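Local atomic coordinates of FAD-binding PCMH-type domain-containing protein (Gibberella zeae, PDB entry 6YJO), a protein that carries an FAD held by two covalent links and probably acts as an oxidoreductase of the oxygen-dependent FAD-linked family. Residues V93-K98 with L116-D121; G221-I226 with F495-G500. All blocks are in the same frame, centred on the assembly; numbering follows the deposited sequence.

Both contacts lie at the adenosine end of the FAD, and their centres are about 10 Å apart. Contact 1 pairs two parallel strands of the FAD-binding domain. Contact 2 joins the loop before strand 226-236 to a segment near the C-terminus. The two meet directly: Ala97 CB packs on Ile226 CD1 at 3.5 Å, and Val95 O lies 3.6 Å from Phe495 CD1. The cation-pi pair of Arg94 and Trp496 adds a further link. Ala97 CB of contact 1 lies over a face of the adenine, while Gly225 and Ile226 of contact 2 come to its C2A and N1A edge. The flavin ring and its covalent links to His102 and Cys162 lie farther along the cofactor.

Contact 1 (V93-K98 with L116-D121); sequences VRVSAK and LVIVVD. With FAD (flavin-adenine dinucleotide), chain C.
Val95 to Lys98 pair in register with Leu116 to Val119 as two parallel strands. They belong to the small three-stranded parallel sheet of the PCMH-type FAD-binding domain, where strand 116-119 is central and strand 71-73 flanks it on its other edge.

Five backbone hydrogen bonds join the segments. Leu116 N binds Arg94 O, and Ser96 N returns a bond to Leu116 O at 3.0 Å. Ile118 N then binds Ser96 O, Lys98 N binds Ile118 O and Val120 N binds Lys98 O. The Lys98 N bond is 3.2 Å long and meets Ile118 O from well above its carbonyl plane. CA-H...O contacts fill in between, such as Val117 CA to Ser96 O.

Apolar packing involves Val95, Leu116 and Ile118 on one face. Val95 CG1, anti to the backbone N (chi1 -177°), touches Ile118 CD1 at 3.6 Å. Val95 CG2 rests against Leu116 CB. Ile118 also packs on Ile81, Ala84 and Val85 of helix 78-90.

On the face of Ser96 and Lys98, the lysine chain bends at chi2 and chi3 and runs beside Val119, with NZ 3.9 Å from Val119 CG2. Its NZ has weak partners in Tyr109 and Glu57. Ser96 OG bonds to His115 ND1.

The strand end also meets the cofactor. Ala97 CB touches adenine C5A and C6A at 3.6 Å, and Lys98 CG approaches phosphate O2A. The ribose hydroxyl O2B donates to Ala97 O at 2.8 Å.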
loop_
_atom_site.group_PDB
_atom_site.type_symbol
_atom_site.label_atom_id
_atom_site.label_comp_id
_atom_site.label_asym_id
_atom_site.label_seq_id
_atom_site.Cartn_x
_atom_site.Cartn_y
_atom_site.Cartn_z
ATOM N N VAL A 93 -8.014 26.600 -0.883
ATOM C CA VAL A 93 -8.071 25.350 -1.633
ATOM C C VAL A 93 -7.683 24.202 -0.715
ATOM O O VAL A 93 -6.800 24.333 0.142
ATOM C CB VAL A 93 -7.159 25.384 -2.880
ATOM C CG1 VAL A 93 -7.639 26.428 -3.883
ATOM C CG2 VAL A 93 -5.694 25.608 -2.497
ATOM N N ARG A 94 -8.362 23.075 -0.886
ATOM C CA ARG A 94 -7.861 21.817 -0.354
ATOM C C ARG A 94 -6.564 21.456 -1.067
ATOM O O ARG A 94 -6.389 21.744 -2.253
ATOM C CB ARG A 94 -8.914 20.725 -0.534
ATOM C CG ARG A 94 -10.101 20.886 0.395
ATOM C CD ARG A 94 -11.316 20.175 -0.145
ATOM N NE ARG A 94 -12.332 19.974 0.882
ATOM C CZ ARG A 94 -13.411 19.220 0.720
ATOM N NH1 ARG A 94 -13.615 18.593 -0.429
ATOM N NH2 ARG A 94 -14.287 19.091 1.707
ATOM N N VAL A 95 -5.640 20.845 -0.334
ATOM C CA VAL A 95 -4.317 20.523 -0.852
ATOM C C VAL A 95 -4.054 19.040 -0.639
ATOM O O VAL A 95 -4.425 18.474 0.394
ATOM C CB VAL A 95 -3.218 21.365 -0.172
ATOM C CG1 VAL A 95 -1.860 21.055 -0.782
ATOM C CG2 VAL A 95 -3.542 22.848 -0.275
ATOM N N SER A 96 -3.400 18.419 -1.614
ATOM C CA SER A 96 -3.163 16.985 -1.604
ATOM C C SER A 96 -1.790 16.705 -2.190
ATOM O O SER A 96 -1.401 17.302 -3.195
ATOM C CB SER A 96 -4.245 16.241 -2.392
ATOM O OG SER A 96 -5.381 16.000 -1.579
ATOM N N ALA A 97 -1.063 15.796 -1.554
ATOM C CA ALA A 97 0.276 15.423 -1.981
ATOM C C ALA A 97 0.211 14.147 -2.810
ATOM O O ALA A 97 -0.542 13.223 -2.493
ATOM C CB ALA A 97 1.202 15.224 -0.779
ATOM N N LYS A 98 0.992 14.114 -3.884
ATOM C CA LYS A 98 1.158 12.926 -4.712
ATOM C C LYS A 98 2.639 12.603 -4.821
ATOM O O LYS A 98 3.437 13.467 -5.199
ATOM C CB LYS A 98 0.562 13.138 -6.108
ATOM C CG LYS A 98 0.571 11.888 -6.981
ATOM C CD LYS A 98 1.218 12.128 -8.335
ATOM C CE LYS A 98 0.287 12.853 -9.292
ATOM N NZ LYS A 98 1.030 13.394 -10.462
ATOM N N LEU A 116 -4.922 22.171 -4.884
ATOM C CA LEU A 116 -3.494 22.331 -5.112
ATOM C C LEU A 116 -2.842 20.981 -4.867
ATOM O O LEU A 116 -3.018 20.382 -3.805
ATOM C CB LEU A 116 -2.890 23.395 -4.193
ATOM C CG LEU A 116 -1.354 23.430 -4.132
ATOM C CD1 LEU A 116 -0.736 23.833 -5.474
ATOM C CD2 LEU A 116 -0.874 24.361 -3.026
ATOM N N VAL A 117 -2.120 20.484 -5.862
ATOM C CA VAL A 117 -1.512 19.160 -5.801
ATOM C C VAL A 117 -0.001 19.323 -5.796
ATOM O O VAL A 117 0.585 19.786 -6.781
ATOM C CB VAL A 117 -1.987 18.270 -6.962
ATOM C CG1 VAL A 117 -1.206 16.970 -6.983
ATOM C CG2 VAL A 117 -3.476 17.987 -6.827
ATOM N N ILE A 118 0.621 18.931 -4.689
ATOM C CA ILE A 118 2.050 19.105 -4.454
ATOM C C ILE A 118 2.722 17.792 -4.844
ATOM O O ILE A 118 2.656 16.804 -4.108
ATOM C CB ILE A 118 2.331 19.485 -2.995
ATOM C CG1 ILE A 118 1.614 20.796 -2.640
ATOM C CG2 ILE A 118 3.830 19.609 -2.738
ATOM C CD1 ILE A 118 1.699 21.185 -1.173
ATOM N N VAL A 119 3.361 17.779 -6.012
ATOM C CA VAL A 119 4.007 16.584 -6.546
ATOM C C VAL A 119 5.432 16.533 -6.006
ATOM O O VAL A 119 6.308 17.278 -6.455
ATOM C CB VAL A 119 3.993 16.581 -8.080
ATOM C CG1 VAL A 119 4.839 15.428 -8.625
ATOM C CG2 VAL A 119 2.563 16.487 -8.607
ATOM N N VAL A 120 5.675 15.629 -5.059
ATOM C CA VAL A 120 6.974 15.523 -4.405
ATOM C C VAL A 120 7.853 14.525 -5.150
ATOM O O VAL A 120 8.917 14.130 -4.659
ATOM C CB VAL A 120 6.813 15.123 -2.926
ATOM C CG1 VAL A 120 5.856 16.070 -2.220
ATOM C CG2 VAL A 120 6.331 13.678 -2.800
ATOM N N ASP A 121 7.422 14.132 -6.352
ATOM C CA ASP A 121 8.148 13.126 -7.125
ATOM C C ASP A 121 9.595 13.535 -7.390
ATOM O O ASP A 121 10.467 12.669 -7.524
ATOM C CB ASP A 121 7.411 12.877 -8.446
ATOM C CG ASP A 121 8.114 11.867 -9.336
ATOM O OD1 ASP A 121 8.936 11.078 -8.822
ATOM O OD2 ASP A 121 7.841 11.864 -10.557
HETATM P PA FAD C . -0.001 8.453 -4.367
HETATM O O1A FAD C . -1.243 8.533 -5.172
HETATM O O2A FAD C . 1.068 9.487 -4.755
HETATM O O5B FAD C . -0.322 8.553 -2.828
HETATM C C5B FAD C . -1.359 7.752 -2.224
HETATM C C4B FAD C . -1.815 8.409 -0.950
HETATM O O4B FAD C . -0.662 8.899 -0.223
HETATM C C3B FAD C . -2.729 9.615 -1.148
HETATM O O3B FAD C . -3.675 9.714 -0.089
HETATM C C2B FAD C . -1.737 10.777 -1.136
HETATM O O2B FAD C . -2.351 12.001 -0.761
HETATM C C1B FAD C . -0.761 10.302 -0.062
HETATM N N9A FAD C . 0.571 10.893 -0.164
HETATM C C8A FAD C . 1.477 10.754 -1.184
HETATM N N7A FAD C . 2.595 11.414 -1.004
HETATM C C5A FAD C . 2.412 12.037 0.226
HETATM C C6A FAD C . 3.233 12.887 0.986
HETATM N N6A FAD C . 4.454 13.280 0.614
HETATM N N1A FAD C . 2.746 13.331 2.166
HETATM C C2A FAD C . 1.527 12.942 2.547
HETATM N N3A FAD C . 0.665 12.145 1.914
HETATM C C4A FAD C . 1.170 11.723 0.746
HETATM N N1 FAD C . 0.621 -2.104 -1.786
HETATM C C2 FAD C . 1.092 -3.098 -0.977
HETATM O O2 FAD C . 0.896 -3.088 0.243
HETATM N N3 FAD C . 1.811 -4.148 -1.528
HETATM C C4 FAD C . 2.117 -4.310 -2.865
HETATM O O4 FAD C . 2.764 -5.285 -3.241
HETATM C C4X FAD C . 1.611 -3.248 -3.713
HETATM N N5 FAD C . 1.854 -3.318 -4.992
HETATM C C5X FAD C . 1.374 -2.299 -5.800
HETATM C C6 FAD C . 1.592 -2.364 -7.171
HETATM C C7 FAD C . 1.158 -1.356 -8.022
HETATM C C7M FAD C . 1.442 -1.460 -9.498
HETATM C C8 FAD C . 0.419 -0.282 -7.497
HETATM C C8M FAD C . -0.081 0.826 -8.383
HETATM C C9 FAD C . 0.175 -0.223 -6.128
HETATM C C9A FAD C . 0.640 -1.222 -5.282
HETATM N N10 FAD C . 0.414 -1.183 -3.893
HETATM C C10 FAD C . 0.876 -2.185 -3.079
HETATM C "C1'" FAD C . -0.374 -0.100 -3.291
HETATM C "C2'" FAD C . 0.463 1.048 -2.749
HETATM O "O2'" FAD C . 1.039 0.679 -1.496
HETATM C "C3'" FAD C . -0.447 2.258 -2.542
HETATM O "O3'" FAD C . -1.103 2.532 -3.775
HETATM C "C4'" FAD C . 0.274 3.524 -2.085
HETATM O "O4'" FAD C . -0.489 4.187 -1.077
HETATM C "C5'" FAD C . 0.509 4.461 -3.247
HETATM O "O5'" FAD C . 1.486 5.449 -2.868
HETATM P P FAD C . 2.033 6.476 -3.916
HETATM O O1P FAD C . 2.761 7.612 -3.193
HETATM O O2P FAD C . 2.800 5.753 -4.961
HETATM O O3P FAD C . 0.653 7.017 -4.528
#

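Contact 2 (G221-I226 with F495-G500); sequences GSSFGI and FWNPQG. With FAD (flavin-adenine dinucleotide), chain C.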
loop_
_atom_site.group_PDB
_atom_site.type_symbol
_atom_site.label_atom_id
_atom_site.label_comp_id
_atom_site.label_asym_id
_atom_site.label_seq_id
_atom_site.Cartn_x
_atom_site.Cartn_y
_atom_site.Cartn_z
ATOM N N GLY A 221 -1.235 8.640 7.637
ATOM C CA GLY A 221 -0.581 9.940 7.591
ATOM C C GLY A 221 -0.976 10.809 6.417
ATOM O O GLY A 221 -0.640 11.997 6.418
ATOM N N SER A 222 -1.672 10.253 5.424
ATOM C CA SER A 222 -2.115 11.051 4.284
ATOM C C SER A 222 -3.055 12.178 4.693
ATOM O O SER A 222 -3.220 13.141 3.937
ATOM C CB SER A 222 -2.817 10.157 3.253
ATOM O OG SER A 222 -3.849 9.393 3.857
ATOM N N SER A 223 -3.663 12.084 5.874
ATOM C CA SER A 223 -4.693 13.014 6.314
ATOM C C SER A 223 -4.177 14.113 7.237
ATOM O O SER A 223 -4.975 14.944 7.684
ATOM C CB SER A 223 -5.805 12.241 7.029
ATOM O OG SER A 223 -6.928 12.053 6.187
ATOM N N PHE A 224 -2.873 14.151 7.530
ATOM C CA PHE A 224 -2.359 15.011 8.588
ATOM C C PHE A 224 -1.266 15.980 8.164
ATOM O O PHE A 224 -0.912 16.859 8.957
ATOM C CB PHE A 224 -1.828 14.154 9.746
ATOM C CG PHE A 224 -2.894 13.368 10.439
ATOM C CD1 PHE A 224 -3.276 12.126 9.960
ATOM C CD2 PHE A 224 -3.533 13.879 11.555
ATOM C CE1 PHE A 224 -4.266 11.403 10.588
ATOM C CE2 PHE A 224 -4.525 13.161 12.188
ATOM C CZ PHE A 224 -4.892 11.920 11.707
ATOM N N GLY A 225 -0.718 15.855 6.965
ATOM C CA GLY A 225 0.304 16.789 6.538
ATOM C C GLY A 225 1.001 16.301 5.289
ATOM O O GLY A 225 0.724 15.217 4.771
ATOM N N ILE A 226 1.922 17.135 4.814
ATOM C CA ILE A 226 2.710 16.848 3.622
ATOM C C ILE A 226 4.094 16.419 4.097
ATOM O O ILE A 226 4.914 17.249 4.502
ATOM C CB ILE A 226 2.789 18.054 2.681
ATOM C CG1 ILE A 226 1.399 18.639 2.427
ATOM C CG2 ILE A 226 3.430 17.647 1.356
ATOM C CD1 ILE A 226 0.540 17.798 1.500
ATOM N N PHE A 495 -6.124 19.092 4.119
ATOM C CA PHE A 495 -5.622 17.861 3.507
ATOM C C PHE A 495 -6.789 16.893 3.402
ATOM O O PHE A 495 -7.009 16.042 4.264
ATOM C CB PHE A 495 -4.468 17.286 4.317
ATOM C CG PHE A 495 -3.365 18.270 4.563
ATOM C CD1 PHE A 495 -2.650 18.800 3.503
ATOM C CD2 PHE A 495 -3.047 18.668 5.852
ATOM C CE1 PHE A 495 -1.638 19.707 3.722
ATOM C CE2 PHE A 495 -2.034 19.575 6.077
ATOM C CZ PHE A 495 -1.327 20.094 5.010
ATOM N N TRP A 496 -7.545 17.027 2.320
ATOM C CA TRP A 496 -8.811 16.336 2.149
ATOM C C TRP A 496 -8.686 15.267 1.073
ATOM O O TRP A 496 -7.963 15.445 0.088
ATOM C CB TRP A 496 -9.912 17.330 1.771
ATOM C CG TRP A 496 -11.282 16.735 1.734
ATOM C CD1 TRP A 496 -12.201 16.733 2.741
ATOM C CD2 TRP A 496 -11.892 16.059 0.631
ATOM N NE1 TRP A 496 -13.347 16.096 2.335
ATOM C CE2 TRP A 496 -13.181 15.672 1.042
ATOM C CE3 TRP A 496 -11.473 15.742 -0.665
ATOM C CZ2 TRP A 496 -14.056 14.983 0.204
ATOM C CZ3 TRP A 496 -12.341 15.060 -1.495
ATOM C CH2 TRP A 496 -13.618 14.687 -1.057
ATOM N N ASN A 497 -9.379 14.155 1.277
ATOM C CA ASN A 497 -9.586 13.162 0.234
ATOM C C ASN A 497 -10.877 12.421 0.543
ATOM O O ASN A 497 -11.353 12.443 1.684
ATOM C CB ASN A 497 -8.405 12.185 0.122
ATOM C CG ASN A 497 -8.247 11.311 1.345
ATOM O OD1 ASN A 497 -8.917 10.287 1.477
ATOM N ND2 ASN A 497 -7.347 11.703 2.244
ATOM N N PRO A 498 -11.479 11.770 -0.457
ATOM C CA PRO A 498 -12.785 11.127 -0.233
ATOM C C PRO A 498 -12.854 10.237 0.999
ATOM O O PRO A 498 -13.858 10.281 1.722
ATOM C CB PRO A 498 -12.988 10.329 -1.525
ATOM C CG PRO A 498 -12.288 11.143 -2.557
ATOM C CD PRO A 498 -11.079 11.722 -1.872
ATOM N N GLN A 499 -11.824 9.433 1.267
ATOM C CA GLN A 499 -11.826 8.518 2.403
ATOM C C GLN A 499 -10.861 8.969 3.493
ATOM O O GLN A 499 -10.325 8.146 4.240
ATOM C CB GLN A 499 -11.505 7.103 1.932
ATOM C CG GLN A 499 -12.661 6.490 1.163
ATOM C CD GLN A 499 -12.286 5.250 0.374
ATOM O OE1 GLN A 499 -11.243 4.637 0.603
ATOM N NE2 GLN A 499 -13.144 4.875 -0.570
ATOM N N GLY A 500 -10.660 10.281 3.614
ATOM C CA GLY A 500 -9.742 10.802 4.600
ATOM C C GLY A 500 -10.366 10.894 5.978
ATOM O O GLY A 500 -11.582 10.812 6.149
HETATM P PA FAD C . -0.001 8.453 -4.367
HETATM O O1A FAD C . -1.243 8.533 -5.172
HETATM O O2A FAD C . 1.068 9.487 -4.755
HETATM O O5B FAD C . -0.322 8.553 -2.828
HETATM C C5B FAD C . -1.359 7.752 -2.224
HETATM C C4B FAD C . -1.815 8.409 -0.950
HETATM O O4B FAD C . -0.662 8.899 -0.223
HETATM C C3B FAD C . -2.729 9.615 -1.148
HETATM O O3B FAD C . -3.675 9.714 -0.089
HETATM C C2B FAD C . -1.737 10.777 -1.136
HETATM O O2B FAD C . -2.351 12.001 -0.761
HETATM C C1B FAD C . -0.761 10.302 -0.062
HETATM N N9A FAD C . 0.571 10.893 -0.164
HETATM C C8A FAD C . 1.477 10.754 -1.184
HETATM N N7A FAD C . 2.595 11.414 -1.004
HETATM C C5A FAD C . 2.412 12.037 0.226
HETATM C C6A FAD C . 3.233 12.887 0.986
HETATM N N6A FAD C . 4.454 13.280 0.614
HETATM N N1A FAD C . 2.746 13.331 2.166
HETATM C C2A FAD C . 1.527 12.942 2.547
HETATM N N3A FAD C . 0.665 12.145 1.914
HETATM C C4A FAD C . 1.170 11.723 0.746
HETATM N N1 FAD C . 0.621 -2.104 -1.786
HETATM C C2 FAD C . 1.092 -3.098 -0.977
HETATM O O2 FAD C . 0.896 -3.088 0.243
HETATM N N3 FAD C . 1.811 -4.148 -1.528
HETATM C C4 FAD C . 2.117 -4.310 -2.865
HETATM O O4 FAD C . 2.764 -5.285 -3.241
HETATM C C4X FAD C . 1.611 -3.248 -3.713
HETATM N N5 FAD C . 1.854 -3.318 -4.992
HETATM C C5X FAD C . 1.374 -2.299 -5.800
HETATM C C6 FAD C . 1.592 -2.364 -7.171
HETATM C C7 FAD C . 1.158 -1.356 -8.022
HETATM C C7M FAD C . 1.442 -1.460 -9.498
HETATM C C8 FAD C . 0.419 -0.282 -7.497
HETATM C C8M FAD C . -0.081 0.826 -8.383
HETATM C C9 FAD C . 0.175 -0.223 -6.128
HETATM C C9A FAD C . 0.640 -1.222 -5.282
HETATM N N10 FAD C . 0.414 -1.183 -3.893
HETATM C C10 FAD C . 0.876 -2.185 -3.079
HETATM C "C1'" FAD C . -0.374 -0.100 -3.291
HETATM C "C2'" FAD C . 0.463 1.048 -2.749
HETATM O "O2'" FAD C . 1.039 0.679 -1.496
HETATM C "C3'" FAD C . -0.447 2.258 -2.542
HETATM O "O3'" FAD C . -1.103 2.532 -3.775
HETATM C "C4'" FAD C . 0.274 3.524 -2.085
HETATM O "O4'" FAD C . -0.489 4.187 -1.077
HETATM C "C5'" FAD C . 0.509 4.461 -3.247
HETATM O "O5'" FAD C . 1.486 5.449 -2.868
HETATM P P FAD C . 2.033 6.476 -3.916
HETATM O O1P FAD C . 2.761 7.612 -3.193
HETATM O O2P FAD C . 2.800 5.753 -4.961
HETATM O O3P FAD C . 0.653 7.017 -4.528
HETATM O O HOH W 1 -6.499 9.662 4.382
#
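Phe495 lays its ring against Gly225 and Ile226. It has more surface buried here than any other residue of the two segments. Gly225 CA sits over one ring face, 4.0 Å from the centroid and 23° off the normal, as a CH-pi contact. Ile226 reaches the ring obliquely. Its CG1 is 3.5 Å from Phe495 CE1, and its CD1 lies near CE1 and CD1 of the same ring. Phe495 CB points toward segment 221-226, and CG, anti to the carbonyl carbon (chi1 -54°), sets the ring against Gly225 and Ile226. Val85 of helix 78-90 packs on both Phe495 and Ile226.

The contact ties the loop between helix 211-220 and strand 226-236 of the FAD-binding domain to the berberine-bridge-enzyme-like C-terminal region. The loop also lines the adenosine pocket. Gly225 O lies 3.3 Å from adenine C2A, and Ser222 CB lies 3.5 Å from ribose O3B.

Ser223 carries the second part of the contact. Its OG is 3.5 Å from Gly500 CA, in a type I turn from Asn497 to Gly500, and is hydrogen-bonded to Ile501 N. Its carbonyl O binds Lys486 NZ, which also makes a weak bond to Phe495 O.

No direct hydrogen bond joins the two segments. A water bridges them instead. It bonds to Ser222 OG at 2.7 Å and to Ser223 OG, and it accepts from Asn497 ND2 at 3.1 Å. Ser222 OG has a further partner in His173 NE2. Within the turn, Asn497 OD1 takes a weak bond from Gln499 N.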